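Local structure of beta-galactoside alpha-2,6-sialyltransferase (Photobacterium sp., 2Z4T) at residues 347-350 against 355-358; 357-362 against 380-385; 374-379 against 505-510; 400-405 against 413-418. The protein probably transfers sialic acid from a CMP-linked donor to the galactose of acceptors such as lactose, forming an alpha-2,6 linkage. All blocks are in the same frame, centred on the assembly; numbering follows the deposited sequence.

Contact 1 of 4, residues 347-350 against 355-358; sequences NEYN and PNFV. With MG (magnesium ion), chain K.
Y349 of helix 342-349 and N356 of strand 356-360 meet at a magnesium site where the helix gives way, through a short loop, to the strand in the parallel sheet of the Rossmann-like half of the GT-B fold. The tight part is buried. With CG anti to its own carbonyl carbon (chi1 -78°), the tyrosine ring reaches toward the strand, and the asparagine amide lies almost parallel to it, the two planes 9° apart. The approach is oblique: N356 CG is 3.6 Å from Y349 CD1, and N356 CB lies 3.9 Å from that same ring carbon. A small flat side chain suits this place, since it fits beside an aromatic ring and still belongs to the metal site. Toward the phenol end the packing slackens, with V358 CG2 4.2 Å from Y349 OH; the hydroxyl finds its polar partner in M439 O. The helix face turned from the strand, at N347, is exposed. S352, L354 and D399 complete the metal site, to which the helical segment contributes a main-chain ligand: Y349 O stands 2.5 Å from the magnesium ion.

Contact 2 of 4, residues 357-362 against 380-385; sequences FVFTGT and NVINNA. With C5P (cytidine-5'-monophosphate), chain C.
N380 O is gripped twice by N384, a turn further along the helix that carries V381, I382 and A385 against F357 and F359. N384 N donates to N380 O at 3.0 Å as the normal helical bond, and N384 ND2 adds a second at 2.9 Å from the opposite face of the carbonyl plane. ND2 also bonds P504 O; an asparagine suits this buried place because its amide can serve the helix carbonyl and the loop at once.

The side facing the sheet is wholly apolar. Strand 357-360 and helix 380-385 run nearly antiparallel, at 154° with their axes 9.9 Å apart, as expected in a right-handed beta-alpha-beta crossover of a Rossmann-like domain. F359 stands with CG anti to its backbone N (chi1 172°), which sends the ring out from the sheet beneath the helix. I382 CG1 sits over one face, 3.5 Å from the centroid of the F359 ring and 16° off its normal, a CH-pi contact. V381 CG1 meets the edge instead, 3.6 Å from F359 CE1. Further back along the strand the small methyl A385 CB lets the helix come close to F357, at 3.9 Å from CZ.

Beyond the strand's end, G361 O accepts a nearly straight hydrogen bond of 2.9 Å from N4 of the bound CMP. Packing without any polar bond across it thus joins helix to strand, while the main chain at the strand's tip is left to read the cytosine amino group.

Contact 3 of 4, residues 374-379 against 505-510; sequences YAKQQI and NCETGV
K376 NZ and E507 OE2 form a salt bridge across the surface, 3.2 Å long and weak as a hydrogen bond. The lysine, rooted on helix 371-386, suits the place because its long flexible chain can bend at the end to reach a loop that its backbone does not touch. Its ammonium has other partners: a water accepts from K376 NZ at 2.9 Å, and a glycerol, probably from the crystallisation liquor, is bonded too. That water passes the link on, donating to N505 OD1 at 3.3 Å, so the two segments are joined by a charge pair and a water bridge side by side.

N505 uses both ends of its amide to hold the glutamate. E507 N donates to N505 OD1 at 3.0 Å, closing an Asx turn, and N505 ND2 returns a bond to E507 OE1 at 2.8 Å, arriving from above the carboxylate plane. Each carboxylate oxygen of E507 therefore has its own donor, one from the loop and one from the helix. V510 N is met by T508 OG1 at 3.3 Å in an ST turn. C506 N is satisfied by N380 OD1. G509 N to C506 O, at 3.0 Å, closes a type I turn from C506 to G509, where positive phi suits the glycine. The Asx and ST turns overlap its two ends, at a small disulfide loop (C506-C511) near the C-terminus that lies along a helix of the Rossmann-like domain.

Contact 4 of 4, residues 400-405 against 413-418; sequences LFFKGH and TLIMQN. With C5P (cytidine-5'-monophosphate), chain C.
The ring of F402 lies between I415 and its own chain. I415 CG2 sits over one face, 4.0 Å from the ring centroid and 16° off the normal, a CH-pi contact. Over the opposite face, offset toward the rim, is the backbone nitrogen of G404. M416 approaches the same ring obliquely, its SD 4.0 Å from F402 CD2, in a Met-aromatic contact. CG of F402 is anti to the backbone N (chi1 175°), which turns the ring toward the helix, where I415 CD1 also reaches F402 CZ at 3.9 Å. A branched side chain suits the face, and the flexible thioether chain can bend in obliquely; no polar bond joins the segments.

Strand 399-403 and helix 410-417 are the first two elements of a beta-alpha-beta unit that strand 423-424 completes at one border of the Rossmann-like sheet. Beside helix 410-417 runs helix 371-386, whose Q378 and I382 touch I415.

At the strand's end the chain turns to the nucleotide. K403 O accepts from N4 of CMP at 2.8 Å. K403 NZ has a weak bond to O2 of CMP and a bond to S427 O, but its position is doubtful, as it sits implausibly near G404 O. Positive phi at G404 favours glycine and leads directly to H405. The imidazole meets the phosphate with its edge: NE2 donates to O1P of CMP at 2.8 Å, almost straight at 171°, and O3P also lies in the ring plane. The second ring nitrogen, H405 ND1, is bonded to G407 N.

In the fold
Contacts 1, 2 and 4 are buried round two neighbouring strands of one parallel sheet, 356-360 and 399-403, joined by backbone bonds such as F357 O to F401 N; contact 3 alone is a surface contact. Contacts 1 and 2 share strand 356-360, one at the metal end and the other farther along, toward CMP. Contacts 2 and 3 share helix 371-386, which turns apolar residues to the sheet and a lysine to solvent. Contact 4 packs the next helix, which also touches helix 371-386. The chemistry follows place: metal ligation where helix meets strand, aromatic and aliphatic packing under the helices, nucleotide bonds at the strand ends in contacts 2 and 4, and charge and water outside.

Contact 1 of 4, residues 347-350 against 355-358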
# COMPACT_ATOMS: atom_id res chain seq x y z
N ASN A 347 -7.39 25.80 2.55
CA ASN A 347 -7.29 27.16 3.11
C ASN A 347 -6.08 27.87 2.54
O ASN A 347 -6.18 29.03 2.13
CB ASN A 347 -7.17 27.19 4.64
CG ASN A 347 -8.44 26.77 5.34
OD1 ASN A 347 -9.53 26.88 4.79
ND2 ASN A 347 -8.30 26.29 6.58
N GLU A 348 -4.93 27.19 2.52
CA GLU A 348 -3.70 27.81 2.03
C GLU A 348 -3.75 28.17 0.55
O GLU A 348 -3.29 29.25 0.17
CB GLU A 348 -2.48 26.96 2.35
CG GLU A 348 -2.11 27.04 3.81
CD GLU A 348 -1.42 25.78 4.30
OE1 GLU A 348 -1.42 24.73 3.59
OE2 GLU A 348 -0.86 25.85 5.43
N TYR A 349 -4.34 27.30 -0.27
CA TYR A 349 -4.62 27.62 -1.67
C TYR A 349 -5.45 28.90 -1.87
O TYR A 349 -5.41 29.48 -2.96
CB TYR A 349 -5.36 26.47 -2.37
CG TYR A 349 -4.55 25.25 -2.80
CD1 TYR A 349 -3.16 25.28 -2.83
CD2 TYR A 349 -5.19 24.06 -3.18
CE1 TYR A 349 -2.42 24.16 -3.23
CE2 TYR A 349 -4.45 22.94 -3.59
CZ TYR A 349 -3.07 23.00 -3.60
OH TYR A 349 -2.33 21.92 -4.01
N ASN A 350 -6.16 29.37 -0.81
CA ASN A 350 -7.42 30.13 -0.98
C ASN A 350 -7.73 31.63 -1.01
O ASN A 350 -8.76 31.94 -1.62
CB ASN A 350 -8.59 29.46 -0.24
CG ASN A 350 -9.44 28.60 -1.17
OD1 ASN A 350 -10.29 27.82 -0.72
ND2 ASN A 350 -9.20 28.72 -2.47
N PRO A 355 -2.22 31.95 -8.58
CA PRO A 355 -2.37 30.52 -8.82
C PRO A 355 -1.32 29.80 -7.98
O PRO A 355 -0.35 30.44 -7.58
CB PRO A 355 -2.06 30.38 -10.31
CG PRO A 355 -1.21 31.60 -10.65
CD PRO A 355 -1.81 32.68 -9.80
N ASN A 356 -1.50 28.52 -7.70
CA ASN A 356 -0.59 27.81 -6.82
C ASN A 356 0.33 26.83 -7.52
O ASN A 356 -0.10 26.07 -8.40
CB ASN A 356 -1.38 27.10 -5.73
CG ASN A 356 -2.41 28.01 -5.11
OD1 ASN A 356 -2.09 29.12 -4.68
ND2 ASN A 356 -3.65 27.58 -5.12
N PHE A 357 1.59 26.85 -7.10
CA PHE A 357 2.64 26.06 -7.71
C PHE A 357 3.19 25.11 -6.66
O PHE A 357 3.54 25.55 -5.57
CB PHE A 357 3.73 26.99 -8.24
CG PHE A 357 5.05 26.32 -8.51
CD1 PHE A 357 5.13 25.12 -9.21
CD2 PHE A 357 6.24 26.94 -8.12
CE1 PHE A 357 6.35 24.51 -9.47
CE2 PHE A 357 7.47 26.35 -8.40
CZ PHE A 357 7.53 25.14 -9.07
N VAL A 358 3.25 23.82 -6.97
CA VAL A 358 3.89 22.86 -6.09
C VAL A 358 5.17 22.39 -6.74
O VAL A 358 5.15 21.90 -7.87
CB VAL A 358 3.00 21.62 -5.75
CG1 VAL A 358 3.81 20.55 -4.97
CG2 VAL A 358 1.76 22.02 -4.97
MG MG K . -3.86 31.09 -4.01

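Contact 2 of 4, residues 357-362 against 380-385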
# COMPACT_ATOMS: atom_id res chain seq x y z
N PHE A 357 1.59 26.85 -7.10
CA PHE A 357 2.64 26.06 -7.71
C PHE A 357 3.19 25.11 -6.66
O PHE A 357 3.54 25.55 -5.57
CB PHE A 357 3.73 26.99 -8.24
CG PHE A 357 5.05 26.32 -8.51
CD1 PHE A 357 5.13 25.12 -9.21
CD2 PHE A 357 6.24 26.94 -8.12
CE1 PHE A 357 6.35 24.51 -9.47
CE2 PHE A 357 7.47 26.35 -8.40
CZ PHE A 357 7.53 25.14 -9.07
N VAL A 358 3.25 23.82 -6.97
CA VAL A 358 3.89 22.86 -6.09
C VAL A 358 5.17 22.39 -6.74
O VAL A 358 5.15 21.90 -7.87
CB VAL A 358 3.00 21.62 -5.75
CG1 VAL A 358 3.81 20.55 -4.97
CG2 VAL A 358 1.76 22.02 -4.97
N PHE A 359 6.30 22.57 -6.05
CA PHE A 359 7.53 21.98 -6.49
C PHE A 359 7.67 20.63 -5.81
O PHE A 359 7.53 20.55 -4.57
CB PHE A 359 8.75 22.86 -6.17
CG PHE A 359 10.06 22.18 -6.45
CD1 PHE A 359 10.62 22.22 -7.71
CD2 PHE A 359 10.70 21.45 -5.45
CE1 PHE A 359 11.82 21.58 -7.98
CE2 PHE A 359 11.91 20.79 -5.70
CZ PHE A 359 12.47 20.85 -6.97
N THR A 360 7.92 19.57 -6.60
CA THR A 360 8.11 18.24 -6.03
C THR A 360 9.60 17.90 -5.95
O THR A 360 10.31 17.99 -6.95
CB THR A 360 7.34 17.12 -6.80
OG1 THR A 360 7.86 16.98 -8.14
CG2 THR A 360 5.88 17.45 -6.89
N GLY A 361 10.07 17.51 -4.76
CA GLY A 361 11.52 17.29 -4.56
C GLY A 361 11.93 15.85 -4.74
O GLY A 361 11.10 14.99 -5.01
N THR A 362 13.23 15.59 -4.59
CA THR A 362 13.75 14.23 -4.63
C THR A 362 14.71 13.98 -3.45
O THR A 362 14.98 14.88 -2.66
CB THR A 362 14.47 13.92 -5.97
OG1 THR A 362 14.64 12.51 -6.11
CG2 THR A 362 15.83 14.60 -6.04
N ASN A 380 18.03 25.65 -6.88
CA ASN A 380 18.24 26.24 -8.16
C ASN A 380 17.11 25.94 -9.15
O ASN A 380 16.76 26.80 -9.98
CB ASN A 380 19.60 25.85 -8.74
CG ASN A 380 19.96 26.69 -9.94
OD1 ASN A 380 20.03 27.91 -9.85
ND2 ASN A 380 20.18 26.06 -11.08
N VAL A 381 16.53 24.74 -9.06
CA VAL A 381 15.40 24.40 -9.93
C VAL A 381 14.17 25.23 -9.57
O VAL A 381 13.53 25.79 -10.47
CB VAL A 381 15.09 22.90 -9.95
CG1 VAL A 381 13.85 22.61 -10.80
CG2 VAL A 381 16.28 22.14 -10.47
N ILE A 382 13.85 25.34 -8.28
CA ILE A 382 12.76 26.21 -7.83
C ILE A 382 12.98 27.63 -8.38
O ILE A 382 12.06 28.26 -8.91
CB ILE A 382 12.60 26.20 -6.28
CG1 ILE A 382 12.15 24.81 -5.81
CG2 ILE A 382 11.59 27.25 -5.80
CD1 ILE A 382 12.41 24.54 -4.38
N ASN A 383 14.22 28.12 -8.28
CA ASN A 383 14.55 29.47 -8.73
C ASN A 383 14.31 29.68 -10.20
O ASN A 383 13.80 30.72 -10.61
CB ASN A 383 15.97 29.85 -8.35
CG ASN A 383 16.10 30.13 -6.87
OD1 ASN A 383 15.10 30.35 -6.19
ND2 ASN A 383 17.33 30.11 -6.36
N ASN A 384 14.63 28.67 -10.99
CA ASN A 384 14.37 28.73 -12.42
C ASN A 384 12.88 28.94 -12.74
O ASN A 384 12.54 29.71 -13.64
CB ASN A 384 14.93 27.48 -13.07
CG ASN A 384 16.33 27.69 -13.57
OD1 ASN A 384 16.51 28.26 -14.65
ND2 ASN A 384 17.35 27.25 -12.79
N ALA A 385 12.02 28.28 -11.96
CA ALA A 385 10.56 28.37 -12.10
C ALA A 385 9.94 29.72 -11.71
O ALA A 385 8.96 30.16 -12.34
CB ALA A 385 9.87 27.22 -11.33
O3P C5P C . 10.63 10.03 -6.25
P C5P C . 10.32 8.58 -6.21
O1P C5P C . 11.19 7.95 -5.12
O2P C5P C . 10.29 7.95 -7.58
O5' C5P C . 8.81 8.49 -5.75
C5' C5P C . 8.23 7.30 -5.28
C4' C5P C . 6.95 7.73 -4.56
O4' C5P C . 7.28 8.59 -3.46
C3' C5P C . 6.03 8.58 -5.42
O3' C5P C . 5.10 7.81 -6.17
C2' C5P C . 5.28 9.36 -4.38
O2' C5P C . 4.34 8.52 -3.70
C1' C5P C . 6.31 9.64 -3.33
N1 C5P C . 6.88 10.97 -3.53
C2 C5P C . 6.17 12.10 -3.05
N3 C5P C . 6.69 13.35 -3.20
C4 C5P C . 7.89 13.53 -3.81
C5 C5P C . 8.62 12.42 -4.29
C6 C5P C . 8.09 11.13 -4.13
O2 C5P C . 5.07 11.98 -2.51
N4 C5P C . 8.38 14.79 -3.93

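Contact 3 of 4, residues 374-379 against 505-510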
# COMPACT_ATOMS: atom_id res chain seq x y z
N TYR A 374 22.31 18.05 -3.47
CA TYR A 374 20.92 17.84 -3.85
C TYR A 374 20.04 19.00 -3.39
O TYR A 374 19.16 19.43 -4.13
CB TYR A 374 20.40 16.50 -3.31
CG TYR A 374 20.53 15.36 -4.29
CD1 TYR A 374 21.79 14.98 -4.79
CD2 TYR A 374 19.41 14.66 -4.74
CE1 TYR A 374 21.92 13.93 -5.73
CE2 TYR A 374 19.53 13.60 -5.68
CZ TYR A 374 20.79 13.25 -6.16
OH TYR A 374 20.91 12.22 -7.07
N ALA A 375 20.28 19.52 -2.19
CA ALA A 375 19.47 20.62 -1.73
C ALA A 375 19.76 21.84 -2.58
O ALA A 375 18.83 22.52 -3.05
CB ALA A 375 19.75 20.90 -0.29
N LYS A 376 21.04 22.12 -2.81
CA LYS A 376 21.44 23.33 -3.51
C LYS A 376 20.92 23.32 -4.96
O LYS A 376 20.45 24.34 -5.47
CB LYS A 376 22.94 23.59 -3.37
CG LYS A 376 23.55 24.53 -4.43
CD LYS A 376 25.02 24.88 -4.08
CE LYS A 376 25.95 24.92 -5.31
NZ LYS A 376 25.65 26.11 -6.14
N GLN A 377 20.96 22.16 -5.60
CA GLN A 377 20.41 22.01 -6.95
C GLN A 377 18.88 22.20 -7.06
O GLN A 377 18.39 22.84 -8.01
CB GLN A 377 20.83 20.67 -7.56
CG GLN A 377 22.32 20.60 -7.92
CD GLN A 377 22.84 21.82 -8.72
OE1 GLN A 377 22.32 22.13 -9.80
NE2 GLN A 377 23.85 22.51 -8.18
N GLN A 378 18.14 21.66 -6.10
CA GLN A 378 16.70 21.79 -6.13
C GLN A 378 16.26 23.23 -5.87
O GLN A 378 15.28 23.72 -6.46
CB GLN A 378 16.04 20.78 -5.19
CG GLN A 378 16.19 19.33 -5.70
CD GLN A 378 15.64 18.28 -4.73
OE1 GLN A 378 14.42 18.06 -4.66
NE2 GLN A 378 16.53 17.63 -3.98
N ILE A 379 16.99 23.92 -4.99
CA ILE A 379 16.82 25.35 -4.79
C ILE A 379 17.02 26.06 -6.13
O ILE A 379 16.23 26.95 -6.51
CB ILE A 379 17.80 25.87 -3.72
CG1 ILE A 379 17.31 25.45 -2.32
CG2 ILE A 379 17.95 27.41 -3.82
CD1 ILE A 379 18.29 25.73 -1.17
N ASN A 505 22.19 29.10 -13.82
CA ASN A 505 22.43 29.30 -12.41
C ASN A 505 21.74 30.59 -11.88
O ASN A 505 22.15 31.72 -12.18
CB ASN A 505 23.93 29.31 -12.13
CG ASN A 505 24.25 29.33 -10.64
OD1 ASN A 505 23.35 29.35 -9.79
ND2 ASN A 505 25.54 29.32 -10.31
N CYS A 506 20.70 30.39 -11.07
CA CYS A 506 19.92 31.50 -10.56
C CYS A 506 20.34 31.93 -9.16
O CYS A 506 19.64 32.72 -8.54
CB CYS A 506 18.45 31.14 -10.57
SG CYS A 506 17.85 30.68 -12.20
N GLU A 507 21.47 31.44 -8.67
CA GLU A 507 21.78 31.62 -7.24
C GLU A 507 21.97 33.08 -6.84
O GLU A 507 21.61 33.47 -5.72
CB GLU A 507 22.93 30.71 -6.77
CG GLU A 507 24.32 31.17 -7.12
CD GLU A 507 25.39 30.08 -6.94
OE1 GLU A 507 26.33 30.05 -7.77
OE2 GLU A 507 25.31 29.25 -5.99
N THR A 508 22.53 33.88 -7.75
CA THR A 508 22.79 35.31 -7.47
C THR A 508 21.53 36.16 -7.52
O THR A 508 21.59 37.33 -7.21
CB THR A 508 23.77 35.96 -8.48
OG1 THR A 508 23.17 35.94 -9.80
CG2 THR A 508 25.14 35.25 -8.49
N GLY A 509 20.41 35.59 -7.95
CA GLY A 509 19.21 36.38 -8.17
C GLY A 509 18.99 36.68 -9.64
O GLY A 509 17.87 37.04 -10.06
N VAL A 510 20.04 36.55 -10.45
CA VAL A 510 19.86 36.60 -11.90
C VAL A 510 20.21 35.21 -12.45
O VAL A 510 21.20 34.59 -12.01
CB VAL A 510 20.71 37.73 -12.57
CG1 VAL A 510 20.31 37.92 -14.04
CG2 VAL A 510 20.58 39.06 -11.79
O HOH W 1 23.26 27.03 -7.48

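Contact 4 of 4, residues 400-405 against 413-418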
# COMPACT_ATOMS: atom_id res chain seq x y z
N LEU A 400 4.04 29.70 -3.74
CA LEU A 400 5.02 28.63 -3.76
C LEU A 400 4.70 27.58 -2.71
O LEU A 400 4.58 27.91 -1.52
CB LEU A 400 6.40 29.23 -3.51
CG LEU A 400 7.61 28.30 -3.50
CD1 LEU A 400 7.71 27.48 -4.78
CD2 LEU A 400 8.86 29.16 -3.28
N PHE A 401 4.60 26.31 -3.15
CA PHE A 401 4.34 25.14 -2.29
C PHE A 401 5.40 24.07 -2.50
O PHE A 401 5.94 23.92 -3.61
CB PHE A 401 2.95 24.57 -2.59
CG PHE A 401 1.82 25.46 -2.14
CD1 PHE A 401 1.11 25.17 -0.99
CD2 PHE A 401 1.47 26.58 -2.87
CE1 PHE A 401 0.08 25.97 -0.55
CE2 PHE A 401 0.44 27.41 -2.44
CZ PHE A 401 -0.25 27.11 -1.27
N PHE A 402 5.69 23.32 -1.44
CA PHE A 402 6.74 22.31 -1.51
C PHE A 402 6.27 20.94 -1.07
O PHE A 402 5.59 20.82 -0.06
CB PHE A 402 7.97 22.76 -0.71
CG PHE A 402 9.08 21.73 -0.60
CD1 PHE A 402 9.76 21.29 -1.74
CD2 PHE A 402 9.45 21.23 0.64
CE1 PHE A 402 10.80 20.36 -1.64
CE2 PHE A 402 10.49 20.31 0.75
CZ PHE A 402 11.17 19.87 -0.39
N LYS A 403 6.67 19.92 -1.81
CA LYS A 403 6.47 18.50 -1.49
C LYS A 403 7.82 17.87 -1.90
O LYS A 403 7.91 17.41 -3.02
CB LYS A 403 5.35 18.03 -2.44
CG LYS A 403 4.94 16.57 -2.32
CD LYS A 403 4.59 16.27 -0.86
CE LYS A 403 4.43 14.85 -0.64
NZ LYS A 403 5.67 14.09 -0.58
N GLY A 404 8.87 17.75 -1.06
CA GLY A 404 9.05 16.86 0.08
C GLY A 404 8.80 15.55 -0.63
O GLY A 404 7.73 15.01 -0.41
N HIS A 405 9.74 14.90 -1.33
CA HIS A 405 10.36 13.61 -0.92
C HIS A 405 10.26 13.06 0.50
O HIS A 405 10.87 13.58 1.43
CB HIS A 405 11.65 13.22 -1.65
CG HIS A 405 11.65 11.79 -2.10
ND1 HIS A 405 11.75 10.73 -1.22
CD2 HIS A 405 11.54 11.23 -3.34
CE1 HIS A 405 11.70 9.59 -1.89
NE2 HIS A 405 11.58 9.87 -3.18
N THR A 413 14.69 20.03 4.80
CA THR A 413 14.81 21.18 5.69
C THR A 413 15.65 22.32 5.07
O THR A 413 15.28 23.48 5.16
CB THR A 413 15.21 20.82 7.18
OG1 THR A 413 16.62 20.89 7.35
CG2 THR A 413 14.70 19.43 7.60
N LEU A 414 16.73 21.96 4.37
CA LEU A 414 17.56 22.94 3.66
C LEU A 414 16.77 23.73 2.61
O LEU A 414 16.89 24.95 2.54
CB LEU A 414 18.77 22.27 3.01
CG LEU A 414 19.87 21.83 3.97
CD1 LEU A 414 20.80 20.85 3.31
CD2 LEU A 414 20.67 23.05 4.51
N ILE A 415 15.96 23.02 1.81
CA ILE A 415 15.12 23.65 0.78
C ILE A 415 14.11 24.56 1.46
O ILE A 415 13.86 25.66 1.01
CB ILE A 415 14.38 22.60 -0.10
CG1 ILE A 415 15.36 21.88 -1.01
CG2 ILE A 415 13.30 23.25 -0.93
CD1 ILE A 415 14.76 20.65 -1.67
N MET A 416 13.56 24.08 2.55
CA MET A 416 12.49 24.76 3.25
C MET A 416 12.94 26.08 3.85
O MET A 416 12.24 27.08 3.73
CB MET A 416 11.89 23.83 4.31
CG MET A 416 10.44 24.06 4.64
SD MET A 416 9.25 24.26 3.27
CE MET A 416 8.23 25.52 4.08
N GLN A 417 14.13 26.10 4.47
CA GLN A 417 14.58 27.34 5.10
C GLN A 417 15.13 28.37 4.12
O GLN A 417 15.39 29.52 4.47
CB GLN A 417 15.52 27.09 6.29
CG GLN A 417 16.68 26.16 6.04
CD GLN A 417 17.13 25.42 7.31
OE1 GLN A 417 16.36 25.25 8.27
NE2 GLN A 417 18.38 24.95 7.31
N ASN A 418 15.27 27.96 2.86
CA ASN A 418 15.60 28.91 1.82
C ASN A 418 14.43 29.82 1.40
O ASN A 418 14.66 30.84 0.77
CB ASN A 418 16.18 28.20 0.60
CG ASN A 418 17.04 29.12 -0.23
OD1 ASN A 418 16.72 29.45 -1.37
ND2 ASN A 418 18.13 29.58 0.37
O3P C5P C . 10.63 10.03 -6.25
P C5P C . 10.32 8.58 -6.21
O1P C5P C . 11.19 7.95 -5.12
O2P C5P C . 10.29 7.95 -7.58
O5' C5P C . 8.81 8.49 -5.75
C5' C5P C . 8.23 7.30 -5.28
C4' C5P C . 6.95 7.73 -4.56
O4' C5P C . 7.28 8.59 -3.46
C3' C5P C . 6.03 8.58 -5.42
O3' C5P C . 5.10 7.81 -6.17
C2' C5P C . 5.28 9.36 -4.38
O2' C5P C . 4.34 8.52 -3.70
C1' C5P C . 6.31 9.64 -3.33
N1 C5P C . 6.88 10.97 -3.53
C2 C5P C . 6.17 12.10 -3.05
N3 C5P C . 6.69 13.35 -3.20
C4 C5P C . 7.89 13.53 -3.81
C5 C5P C . 8.62 12.42 -4.29
C6 C5P C . 8.09 11.13 -4.13
O2 C5P C . 5.07 11.98 -2.51
N4 C5P C . 8.38 14.79 -3.93